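Long-range contacts in cell division control protein 45 cdc45 putative (Entamoeba histolytica, PDB 6CC2), which probably acts in DNA replication, as its eukaryotic relatives do within the Cdc45-MCM-GINS helicase that unwinds DNA at the fork: residues Thr79-Asp84 against Tyr104-His109; Gln26-Pro31 against Val56-Tyr61; Thr32-Val37 against Glu180-Val185; Pro111-Asn116 against Asp172-Phe177. All coordinates share one frame; numbering follows the deposited sequence. Where two conformers were deposited one is given.

Interaction 1 of 4, residues Thr79-Asp84 against Tyr104-His109; sequences TVFFID and YIIDSH
Phe81 and Tyr104 meet with both CG atoms anti to the carbonyl carbon (chi1 -75° and -64°). Tyr104 CD2 comes over one face of the Phe81 ring, toward the rim, 3.9 Å from Phe81 CZ. The ring planes are turned 32° apart. Thr79 CG2 sits at the edge of the Tyr104 ring, 3.7 Å from Tyr104 CD2. On the other sheet face, Ile105 CG1 meets the edge of the Phe82 ring, 3.8 Å from Phe82 CD2. Backbone hydrogen bonds join strands 77-83 and 102-106 in parallel, the two strands of a beta-alpha-beta unit with helix 91-95 between them in the chain. The last comes from Asp84 N, just past the strand, to Ile106 O, 2.7 Å. Beyond the strand ends, Asp84 OD1 accepts from Ser108 OG at 2.8 Å, on its syn lone pair, and from Ser108 N. Asp107 OD1 accepts from His109 ND1 (2.7 Å) and from His109 N, which closes an Asx turn. The Asp-Ser-His run probably corresponds to the DHH motif of RecJ-like relatives. Asp84 OD1 and Asp107 OD1 are only 3.4 Å apart, and each takes two donors. That supply probably eases the repulsion between the two acceptors.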
# COMPACT_ATOMS: atom_id res chain seq x y z
N THR A 79 -12.36 -21.39 12.08
CA THR A 79 -12.79 -20.24 11.32
C THR A 79 -11.57 -19.67 10.61
O THR A 79 -10.48 -19.64 11.20
CB THR A 79 -13.40 -19.16 12.22
OG1 THR A 79 -14.51 -19.67 12.93
CG2 THR A 79 -13.86 -17.98 11.40
N VAL A 80 -11.75 -19.21 9.38
CA VAL A 80 -10.71 -18.48 8.67
C VAL A 80 -11.28 -17.14 8.22
O VAL A 80 -12.44 -17.04 7.82
CB VAL A 80 -10.16 -19.26 7.46
CG1 VAL A 80 -9.57 -20.56 7.93
CG2 VAL A 80 -11.24 -19.48 6.41
N PHE A 81 -10.44 -16.11 8.31
CA PHE A 81 -10.69 -14.80 7.73
C PHE A 81 -9.67 -14.58 6.62
O PHE A 81 -8.48 -14.80 6.84
CB PHE A 81 -10.55 -13.69 8.77
CG PHE A 81 -11.68 -13.61 9.72
CD1 PHE A 81 -11.73 -14.44 10.83
CD2 PHE A 81 -12.70 -12.69 9.53
CE1 PHE A 81 -12.77 -14.35 11.73
CE2 PHE A 81 -13.75 -12.60 10.43
CZ PHE A 81 -13.78 -13.44 11.52
N PHE A 82 -10.13 -14.15 5.46
CA PHE A 82 -9.28 -13.71 4.37
C PHE A 82 -9.37 -12.19 4.33
O PHE A 82 -10.47 -11.63 4.18
CB PHE A 82 -9.73 -14.32 3.04
CG PHE A 82 -9.68 -15.83 3.02
CD1 PHE A 82 -8.66 -16.53 3.65
CD2 PHE A 82 -10.66 -16.55 2.37
CE1 PHE A 82 -8.61 -17.91 3.62
CE2 PHE A 82 -10.61 -17.94 2.33
CZ PHE A 82 -9.58 -18.63 2.97
N ILE A 83 -8.22 -11.52 4.50
CA ILE A 83 -8.18 -10.06 4.65
C ILE A 83 -7.52 -9.44 3.42
O ILE A 83 -6.35 -9.68 3.13
CB ILE A 83 -7.44 -9.67 5.94
CG1 ILE A 83 -8.17 -10.24 7.15
CG2 ILE A 83 -7.30 -8.16 6.04
CD1 ILE A 83 -7.46 -10.02 8.48
N ASP A 84 -8.31 -8.59 2.73
CA ASP A 84 -7.90 -7.82 1.54
C ASP A 84 -7.50 -8.72 0.38
O ASP A 84 -6.76 -8.34 -0.50
CB ASP A 84 -6.80 -6.79 1.85
CG ASP A 84 -7.10 -5.41 1.23
OD1 ASP A 84 -8.19 -5.22 0.64
OD2 ASP A 84 -6.24 -4.49 1.33
N TYR A 104 -14.82 -16.43 6.32
CA TYR A 104 -15.20 -15.03 6.24
C TYR A 104 -14.18 -14.27 5.41
O TYR A 104 -12.98 -14.56 5.46
CB TYR A 104 -15.33 -14.40 7.64
CG TYR A 104 -16.44 -15.03 8.44
CD1 TYR A 104 -17.77 -14.82 8.11
CD2 TYR A 104 -16.16 -15.85 9.52
CE1 TYR A 104 -18.80 -15.41 8.83
CE2 TYR A 104 -17.18 -16.44 10.25
CZ TYR A 104 -18.49 -16.22 9.90
OH TYR A 104 -19.52 -16.82 10.61
N ILE A 105 -14.67 -13.29 4.67
CA ILE A 105 -13.83 -12.48 3.80
C ILE A 105 -14.08 -11.01 4.09
O ILE A 105 -15.23 -10.55 4.05
CB ILE A 105 -14.09 -12.80 2.31
CG1 ILE A 105 -13.74 -14.27 2.03
CG2 ILE A 105 -13.28 -11.86 1.42
CD1 ILE A 105 -14.08 -14.71 0.62
N ILE A 106 -13.01 -10.27 4.37
CA ILE A 106 -13.05 -8.82 4.52
C ILE A 106 -12.08 -8.28 3.47
O ILE A 106 -10.86 -8.30 3.67
CB ILE A 106 -12.67 -8.35 5.91
CG1 ILE A 106 -13.54 -9.00 6.97
CG2 ILE A 106 -12.80 -6.82 6.02
CD1 ILE A 106 -13.12 -8.67 8.41
N ASP A 107 -12.61 -7.80 2.35
CA ASP A 107 -11.78 -7.46 1.18
C ASP A 107 -12.31 -6.16 0.59
O ASP A 107 -13.52 -5.99 0.44
CB ASP A 107 -11.83 -8.60 0.16
CG ASP A 107 -10.87 -8.43 -0.98
OD1 ASP A 107 -10.22 -7.36 -1.07
OD2 ASP A 107 -10.75 -9.36 -1.82
N SER A 108 -11.41 -5.26 0.24
CA SER A 108 -11.81 -3.98 -0.33
C SER A 108 -12.01 -4.02 -1.85
O SER A 108 -12.56 -3.06 -2.40
CB SER A 108 -10.76 -2.90 -0.00
OG SER A 108 -9.52 -3.18 -0.65
N HIS A 109 -11.58 -5.09 -2.52
CA HIS A 109 -11.80 -5.21 -3.96
C HIS A 109 -13.29 -5.32 -4.28
O HIS A 109 -14.05 -5.94 -3.55
CB HIS A 109 -11.10 -6.46 -4.50
CG HIS A 109 -9.61 -6.39 -4.44
ND1 HIS A 109 -8.88 -6.76 -3.33
CD2 HIS A 109 -8.70 -6.00 -5.37
CE1 HIS A 109 -7.59 -6.59 -3.57
NE2 HIS A 109 -7.45 -6.14 -4.81

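Interaction 2 of 4, residues Gln26-Pro31 against Val56-Tyr61; sequences QLYVSP and VPVNNY
Gln26 CG packs against Val56 CG2 at 3.5 Å, at the start of a parallel pairing between strands 24-29 and 53-57. The two strands and helix 33-48 between them form a beta-alpha-beta unit, and strand 53-57 is the outermost strand on this side of the sheet. The Gln26 chain is extended beyond CG, and its amide takes part in two bonds. OE1 accepts from Tyr28 OH, which lies above the amide carbonyl plane, while NE2 is bonded to Thr71 OG1. Leu27 gives its carbonyl O to Val56 N, 2.7 Å, the shortest of the three backbone bonds across the pair. Tyr28 comes next and meets two valines of the other segment. Its CG is anti to the carbonyl carbon (chi1 -65°), and its ring lies beside Val56, the two side chains pointing the same way. Val56 CB stands over one ring face in a CH-pi contact, 4.1 Å from the ring centroid. Val58 CG1 comes to the ring edge instead, 3.8 Å from Tyr28 CD2. The ring of Phe82, on the neighbouring strand 77-83, also meets Tyr28 edge-to-face. Val29 N bonds to Val56 O, and Val29 O accepts from Val58 N. Val29 O has a further donor in Trp374 NE1, from helix 374-385. Ser30 turns away from the pair, and its hydroxyl bonds to Ile83 O. Pro31 points back, with CD 3.5 Å from Val58 O and CG 3.8 Å from the same oxygen.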
# COMPACT_ATOMS: atom_id res chain seq x y z
N GLN A 26 -7.95 -18.50 12.17
CA GLN A 26 -6.81 -18.28 11.30
C GLN A 26 -7.13 -17.09 10.40
O GLN A 26 -8.16 -17.09 9.72
CB GLN A 26 -6.55 -19.53 10.46
CG GLN A 26 -5.13 -19.80 10.15
CD GLN A 26 -4.98 -21.07 9.35
OE1 GLN A 26 -5.92 -21.48 8.67
NE2 GLN A 26 -3.81 -21.69 9.42
N LEU A 27 -6.26 -16.08 10.41
CA LEU A 27 -6.47 -14.89 9.60
C LEU A 27 -5.38 -14.79 8.55
O LEU A 27 -4.20 -14.67 8.90
CB LEU A 27 -6.49 -13.63 10.48
CG LEU A 27 -7.61 -13.63 11.53
CD1 LEU A 27 -7.08 -14.07 12.88
CD2 LEU A 27 -8.28 -12.28 11.61
N TYR A 28 -5.77 -14.88 7.29
CA TYR A 28 -4.87 -14.78 6.15
C TYR A 28 -4.79 -13.32 5.72
O TYR A 28 -5.80 -12.70 5.39
CB TYR A 28 -5.38 -15.66 5.01
CG TYR A 28 -5.39 -17.15 5.28
CD1 TYR A 28 -6.19 -17.69 6.28
CD2 TYR A 28 -4.62 -18.01 4.53
CE1 TYR A 28 -6.20 -19.05 6.54
CE2 TYR A 28 -4.63 -19.38 4.76
CZ TYR A 28 -5.42 -19.89 5.77
OH TYR A 28 -5.41 -21.25 5.99
N VAL A 29 -3.58 -12.77 5.72
CA VAL A 29 -3.37 -11.34 5.60
C VAL A 29 -2.56 -11.08 4.34
O VAL A 29 -1.42 -11.53 4.24
CB VAL A 29 -2.67 -10.76 6.83
CG1 VAL A 29 -2.58 -9.25 6.73
CG2 VAL A 29 -3.38 -11.19 8.10
N SER A 30 -3.14 -10.38 3.41
CA SER A 30 -2.41 -9.95 2.21
C SER A 30 -1.55 -8.73 2.52
O SER A 30 -1.74 -8.05 3.54
CB SER A 30 -3.41 -9.68 1.10
OG SER A 30 -4.23 -8.59 1.42
N PRO A 31 -0.56 -8.42 1.66
CA PRO A 31 0.50 -7.45 2.05
C PRO A 31 0.14 -5.99 1.82
O PRO A 31 0.71 -5.29 0.97
CB PRO A 31 1.69 -7.88 1.19
CG PRO A 31 1.23 -9.04 0.35
CD PRO A 31 -0.24 -9.12 0.41
N VAL A 56 -1.67 -15.71 9.18
CA VAL A 56 -1.04 -16.35 8.04
C VAL A 56 -0.78 -15.29 6.99
O VAL A 56 -1.65 -14.95 6.20
CB VAL A 56 -1.92 -17.48 7.47
CG1 VAL A 56 -1.22 -18.15 6.31
CG2 VAL A 56 -2.26 -18.49 8.56
N PRO A 57 0.43 -14.74 6.95
CA PRO A 57 0.74 -13.76 5.89
C PRO A 57 0.85 -14.45 4.54
O PRO A 57 1.67 -15.35 4.37
CB PRO A 57 2.07 -13.15 6.34
CG PRO A 57 2.17 -13.46 7.81
CD PRO A 57 1.51 -14.82 7.95
N VAL A 58 0.03 -14.03 3.58
CA VAL A 58 0.01 -14.65 2.25
C VAL A 58 0.39 -13.60 1.21
O VAL A 58 -0.10 -12.47 1.25
CB VAL A 58 -1.36 -15.26 1.90
CG1 VAL A 58 -1.62 -16.47 2.80
CG2 VAL A 58 -2.49 -14.22 2.03
N ASN A 59 1.24 -14.03 0.27
CA ASN A 59 1.73 -13.17 -0.80
C ASN A 59 1.06 -13.43 -2.15
O ASN A 59 1.22 -12.61 -3.06
CB ASN A 59 3.25 -13.35 -0.95
CG ASN A 59 3.67 -14.82 -1.15
OD1 ASN A 59 3.11 -15.75 -0.55
ND2 ASN A 59 4.68 -15.02 -1.99
N ASN A 60 0.32 -14.53 -2.29
CA ASN A 60 -0.38 -14.87 -3.53
C ASN A 60 -1.39 -15.96 -3.20
O ASN A 60 -1.42 -16.49 -2.09
CB ASN A 60 0.60 -15.28 -4.62
CG ASN A 60 1.47 -16.45 -4.21
OD1 ASN A 60 0.96 -17.53 -3.84
ND2 ASN A 60 2.79 -16.26 -4.29
N TYR A 61 -2.22 -16.31 -4.19
CA TYR A 61 -3.27 -17.28 -3.93
C TYR A 61 -2.75 -18.71 -3.88
O TYR A 61 -3.41 -19.59 -3.29
CB TYR A 61 -4.39 -17.16 -4.96
CG TYR A 61 -5.24 -15.95 -4.76
CD1 TYR A 61 -5.96 -15.78 -3.59
CD2 TYR A 61 -5.33 -14.96 -5.72
CE1 TYR A 61 -6.73 -14.66 -3.38
CE2 TYR A 61 -6.11 -13.84 -5.53
CZ TYR A 61 -6.82 -13.70 -4.35
OH TYR A 61 -7.58 -12.58 -4.12

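Interaction 3 of 4, residues Thr32-Val37 against Glu180-Val185; sequences TVDAIV and ESVGRV
Asp34 OD1 is gripped by two donors from the start of helix 182-192. Ser181 OG donates to it at 2.7 Å, on the syn side and 18° out of the carboxylate plane. Gly183 N donates at 3.1 Å from further above that plane. The other oxygen, Asp34 OD2, accepts from Val182 N at 2.9 Å, also from above the plane. Three donors from consecutive residues thus hold the carboxylate and fix its rotation. Asp34 CG is anti to the backbone N (chi1 -164°), on the side of helix 182-192. Each segment is the beginning of a helix. Thr32 and Ser181 are the N-caps, with Thr32 OG1 accepting from Ala35 N and Ser181 OG from Arg184 N. Ser181 OG therefore caps its own helix while donating to Asp34. Packing beside the polar cluster is close. Val182 CG2 lies in the crowded position between its backbone N and carbonyl carbon, and comes to 3.3 Å from Asp34 O. Glycine at 183 lets Val37 CG1 approach the backbone, 3.8 Å from Gly183 CA. Val182 also touches Asp84 and Ile106, at the end of the parallel sheet. From helix 199-213, Asp210 OD2 accepts from Asp34 N in the first turn of helix 33-48.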
# COMPACT_ATOMS: atom_id res chain seq x y z
N THR A 32 -0.83 -5.48 2.59
CA THR A 32 -1.11 -4.05 2.62
C THR A 32 -1.17 -3.59 4.07
O THR A 32 -1.47 -4.37 4.97
CB THR A 32 -2.46 -3.71 1.93
OG1 THR A 32 -3.55 -4.11 2.72
CG2 THR A 32 -2.54 -4.39 0.53
N VAL A 33 -0.87 -2.32 4.29
CA VAL A 33 -0.95 -1.78 5.65
C VAL A 33 -2.39 -1.85 6.14
O VAL A 33 -2.65 -2.12 7.32
CB VAL A 33 -0.41 -0.34 5.69
CG1 VAL A 33 -0.66 0.27 7.06
CG2 VAL A 33 1.09 -0.33 5.35
N ASP A 34 -3.35 -1.56 5.25
CA ASP A 34 -4.78 -1.68 5.60
C ASP A 34 -5.11 -3.07 6.11
O ASP A 34 -5.86 -3.23 7.09
CB ASP A 34 -5.62 -1.32 4.37
CG ASP A 34 -7.07 -1.03 4.68
OD1 ASP A 34 -7.44 -0.68 5.84
OD2 ASP A 34 -7.87 -1.11 3.72
N ALA A 35 -4.57 -4.10 5.48
CA ALA A 35 -4.80 -5.46 5.94
C ALA A 35 -4.23 -5.68 7.34
O ALA A 35 -4.88 -6.33 8.17
CB ALA A 35 -4.21 -6.47 4.96
N ILE A 36 -3.05 -5.13 7.63
CA ILE A 36 -2.50 -5.25 8.98
C ILE A 36 -3.41 -4.56 9.99
O ILE A 36 -3.66 -5.06 11.10
CB ILE A 36 -1.07 -4.70 9.06
CG1 ILE A 36 -0.15 -5.42 8.06
CG2 ILE A 36 -0.50 -4.88 10.49
CD1 ILE A 36 1.30 -4.97 8.12
N VAL A 37 -3.92 -3.38 9.62
CA VAL A 37 -4.85 -2.66 10.49
C VAL A 37 -6.07 -3.53 10.80
O VAL A 37 -6.53 -3.60 11.94
CB VAL A 37 -5.27 -1.33 9.83
CG1 VAL A 37 -6.49 -0.73 10.51
CG2 VAL A 37 -4.09 -0.35 9.81
N GLU A 180 -14.52 0.25 0.53
CA GLU A 180 -14.18 0.58 1.91
C GLU A 180 -12.95 -0.14 2.43
O GLU A 180 -12.74 -1.34 2.21
CB GLU A 180 -15.39 0.24 2.80
CG GLU A 180 -15.32 0.81 4.19
CD GLU A 180 -16.66 0.74 4.88
OE1 GLU A 180 -17.29 -0.34 4.82
OE2 GLU A 180 -17.10 1.77 5.44
N SER A 181 -12.14 0.60 3.18
CA SER A 181 -10.94 0.05 3.84
C SER A 181 -11.30 -1.17 4.67
O SER A 181 -12.35 -1.20 5.31
CB SER A 181 -10.34 1.15 4.73
OG SER A 181 -9.81 0.66 5.93
N VAL A 182 -10.43 -2.18 4.65
CA VAL A 182 -10.70 -3.39 5.44
C VAL A 182 -10.56 -3.10 6.93
O VAL A 182 -11.27 -3.70 7.78
CB VAL A 182 -9.82 -4.57 5.00
CG1 VAL A 182 -10.20 -5.00 3.58
CG2 VAL A 182 -8.31 -4.22 5.07
N GLY A 183 -9.67 -2.21 7.31
CA GLY A 183 -9.63 -1.76 8.70
C GLY A 183 -10.89 -1.06 9.13
O GLY A 183 -11.32 -1.19 10.29
N ARG A 184 -11.52 -0.32 8.22
CA ARG A 184 -12.77 0.35 8.54
C ARG A 184 -13.88 -0.66 8.82
O ARG A 184 -14.72 -0.45 9.71
CB ARG A 184 -13.16 1.27 7.38
CG ARG A 184 -14.53 1.83 7.45
CD ARG A 184 -14.69 2.83 8.59
NE ARG A 184 -15.95 3.57 8.46
CZ ARG A 184 -16.08 4.72 7.81
NH1 ARG A 184 -15.03 5.30 7.25
NH2 ARG A 184 -17.26 5.30 7.73
N VAL A 185 -13.90 -1.78 8.09
CA VAL A 185 -14.89 -2.82 8.34
C VAL A 185 -14.68 -3.43 9.73
O VAL A 185 -15.64 -3.69 10.46
CB VAL A 185 -14.84 -3.90 7.25
CG1 VAL A 185 -15.77 -5.07 7.61
CG2 VAL A 185 -15.23 -3.32 5.91

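Interaction 4 of 4, residues Pro111-Asn116 against Asp172-Phe177; sequences PFNKLN and DSDGEF
Asp174 leans across to Pro111 and Asn113 at the protein surface. Its CB lies 4.1 Å from Pro111 O and 4.4 Å from Pro111 CG. CG is then anti to the carbonyl carbon (chi1 -69°), and the carboxylate runs on toward Asn113. At the tip, Asp174 OD2 stands 3.4 Å from Asn113 CA and 3.3 Å from Asn113 ND2. The amide and carboxylate planes are nearly parallel, 5° apart. A water gives a hydrogen bond to Phe112 O and a weak one to Asp174 OD2. A second water accepts from Lys114 N at 2.9 Å and also lies beside Asp174 OD2, at a separation too short to be trusted. Asn113 is the N-cap of helix 114-118, and its OD1 accepts from Asn116 N at 3.0 Å on a lone pair in the amide plane. The backbone of Asp174 makes its own contact, with its O 3.2 Å from Pro111 CD. Pro111 follows a cis peptide bond. Glu176 CG packs on the same CD, 4.0 Å away. Glu176 and Phe177 both face Arg110 in a classic beta bulge, which ties the loop to strand 109-110. Asp174 OD2 therefore lies near the amino end of helix 114-118. The helix dipole would probably favour a charged carboxylate there.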
# COMPACT_ATOMS: atom_id res chain seq x y z
N PRO A 111 -16.01 -5.58 -8.05
CA PRO A 111 -17.13 -6.31 -7.42
C PRO A 111 -16.71 -7.62 -6.78
O PRO A 111 -15.67 -8.18 -7.11
CB PRO A 111 -18.08 -6.57 -8.59
CG PRO A 111 -17.19 -6.62 -9.78
CD PRO A 111 -16.14 -5.57 -9.51
N PHE A 112 -17.52 -8.12 -5.85
CA PHE A 112 -17.34 -9.47 -5.35
C PHE A 112 -17.58 -10.49 -6.47
O PHE A 112 -18.40 -10.27 -7.38
CB PHE A 112 -18.29 -9.74 -4.20
CG PHE A 112 -18.01 -8.94 -2.96
CD1 PHE A 112 -16.73 -8.89 -2.43
CD2 PHE A 112 -19.03 -8.28 -2.32
CE1 PHE A 112 -16.48 -8.16 -1.27
CE2 PHE A 112 -18.79 -7.56 -1.16
CZ PHE A 112 -17.52 -7.50 -0.64
N ASN A 113 -16.88 -11.61 -6.40
CA ASN A 113 -17.16 -12.72 -7.30
C ASN A 113 -18.59 -13.22 -7.10
O ASN A 113 -19.03 -13.44 -5.98
CB ASN A 113 -16.16 -13.86 -7.07
CG ASN A 113 -16.49 -15.10 -7.89
OD1 ASN A 113 -17.29 -15.93 -7.48
ND2 ASN A 113 -15.86 -15.23 -9.05
N LYS A 114 -19.31 -13.41 -8.21
CA LYS A 114 -20.73 -13.74 -8.12
C LYS A 114 -20.96 -15.07 -7.42
O LYS A 114 -21.96 -15.23 -6.70
CB LYS A 114 -21.36 -13.72 -9.51
CG LYS A 114 -21.62 -12.32 -10.04
CD LYS A 114 -21.98 -12.32 -11.53
CE LYS A 114 -23.27 -13.07 -11.80
NZ LYS A 114 -23.59 -13.11 -13.26
N LEU A 115 -20.08 -16.04 -7.64
CA LEU A 115 -20.27 -17.33 -6.98
C LEU A 115 -19.94 -17.24 -5.50
O LEU A 115 -20.52 -17.98 -4.69
CB LEU A 115 -19.43 -18.41 -7.67
CG LEU A 115 -19.82 -18.70 -9.11
CD1 LEU A 115 -18.86 -19.73 -9.72
CD2 LEU A 115 -21.25 -19.19 -9.23
N ASN A 116 -19.04 -16.33 -5.12
CA ASN A 116 -18.85 -16.00 -3.71
C ASN A 116 -20.13 -15.43 -3.10
O ASN A 116 -20.49 -15.75 -1.96
CB ASN A 116 -17.71 -15.00 -3.53
CG ASN A 116 -16.31 -15.61 -3.72
OD1 ASN A 116 -16.16 -16.79 -4.04
ND2 ASN A 116 -15.30 -14.80 -3.51
N ASP A 172 -8.03 -15.76 -12.03
CA ASP A 172 -8.79 -14.62 -12.53
C ASP A 172 -9.59 -13.97 -11.42
O ASP A 172 -10.22 -14.64 -10.60
CB ASP A 172 -9.72 -15.05 -13.66
CG ASP A 172 -8.98 -15.35 -14.95
OD1 ASP A 172 -7.92 -14.73 -15.18
OD2 ASP A 172 -9.46 -16.21 -15.73
N SER A 173 -9.58 -12.64 -11.40
CA SER A 173 -10.34 -11.86 -10.43
C SER A 173 -11.36 -10.98 -11.14
O SER A 173 -11.10 -10.48 -12.24
CB SER A 173 -9.43 -10.98 -9.58
OG SER A 173 -10.18 -10.00 -8.90
N ASP A 174 -12.52 -10.81 -10.52
CA ASP A 174 -13.53 -9.88 -11.02
C ASP A 174 -13.27 -8.45 -10.58
O ASP A 174 -14.07 -7.57 -10.90
CB ASP A 174 -14.92 -10.31 -10.55
CG ASP A 174 -15.38 -11.61 -11.20
OD1 ASP A 174 -14.98 -11.87 -12.36
OD2 ASP A 174 -16.15 -12.36 -10.56
N GLY A 175 -12.17 -8.20 -9.88
CA GLY A 175 -11.96 -6.89 -9.29
C GLY A 175 -11.82 -5.81 -10.36
O GLY A 175 -11.14 -5.99 -11.37
N GLU A 176 -12.49 -4.67 -10.11
CA GLU A 176 -12.42 -3.52 -11.00
C GLU A 176 -12.14 -2.22 -10.27
O GLU A 176 -11.77 -1.24 -10.92
CB GLU A 176 -13.72 -3.35 -11.80
CG GLU A 176 -14.04 -4.51 -12.74
CD GLU A 176 -15.36 -4.32 -13.48
OE1 GLU A 176 -15.86 -3.18 -13.54
OE2 GLU A 176 -15.89 -5.33 -13.99
N PHE A 177 -12.30 -2.15 -8.96
CA PHE A 177 -12.02 -0.94 -8.21
C PHE A 177 -11.95 -1.31 -6.73
O PHE A 177 -12.12 -2.48 -6.37
CB PHE A 177 -13.08 0.15 -8.46
CG PHE A 177 -14.48 -0.28 -8.17
CD1 PHE A 177 -15.22 -0.94 -9.11
CD2 PHE A 177 -15.03 -0.05 -6.91
CE1 PHE A 177 -16.51 -1.34 -8.84
CE2 PHE A 177 -16.34 -0.45 -6.66
CZ PHE A 177 -17.05 -1.10 -7.61
O HOH W 1 -18.81 -10.42 -10.40
O HOH W 2 -18.51 -12.82 -10.92

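How the interactions relate
Interactions 1 and 2 share the parallel sheet, where strands 77-83 and 24-29 are neighbours; their centres are about 10 Å apart, and Phe81 O lies 2.7 Å from Tyr28 N in a probable hydrogen bond. Interaction 3 sits at the carboxyl ends of these strands. Its centre is also about 10 Å from that of interaction 1, and Asp84 OD2 meets Thr32 OG1 at 3.1 Å. Helix 33-48 of interaction 3 is the crossover between the strands of interaction 2. Interaction 4 is more peripheral, about 13 Å from interaction 1 between centres, touching it through Phe112. A 1,2-ethanediol, probably from the crystallisation liquor, lies about 4 Å from the Phe177 side chain.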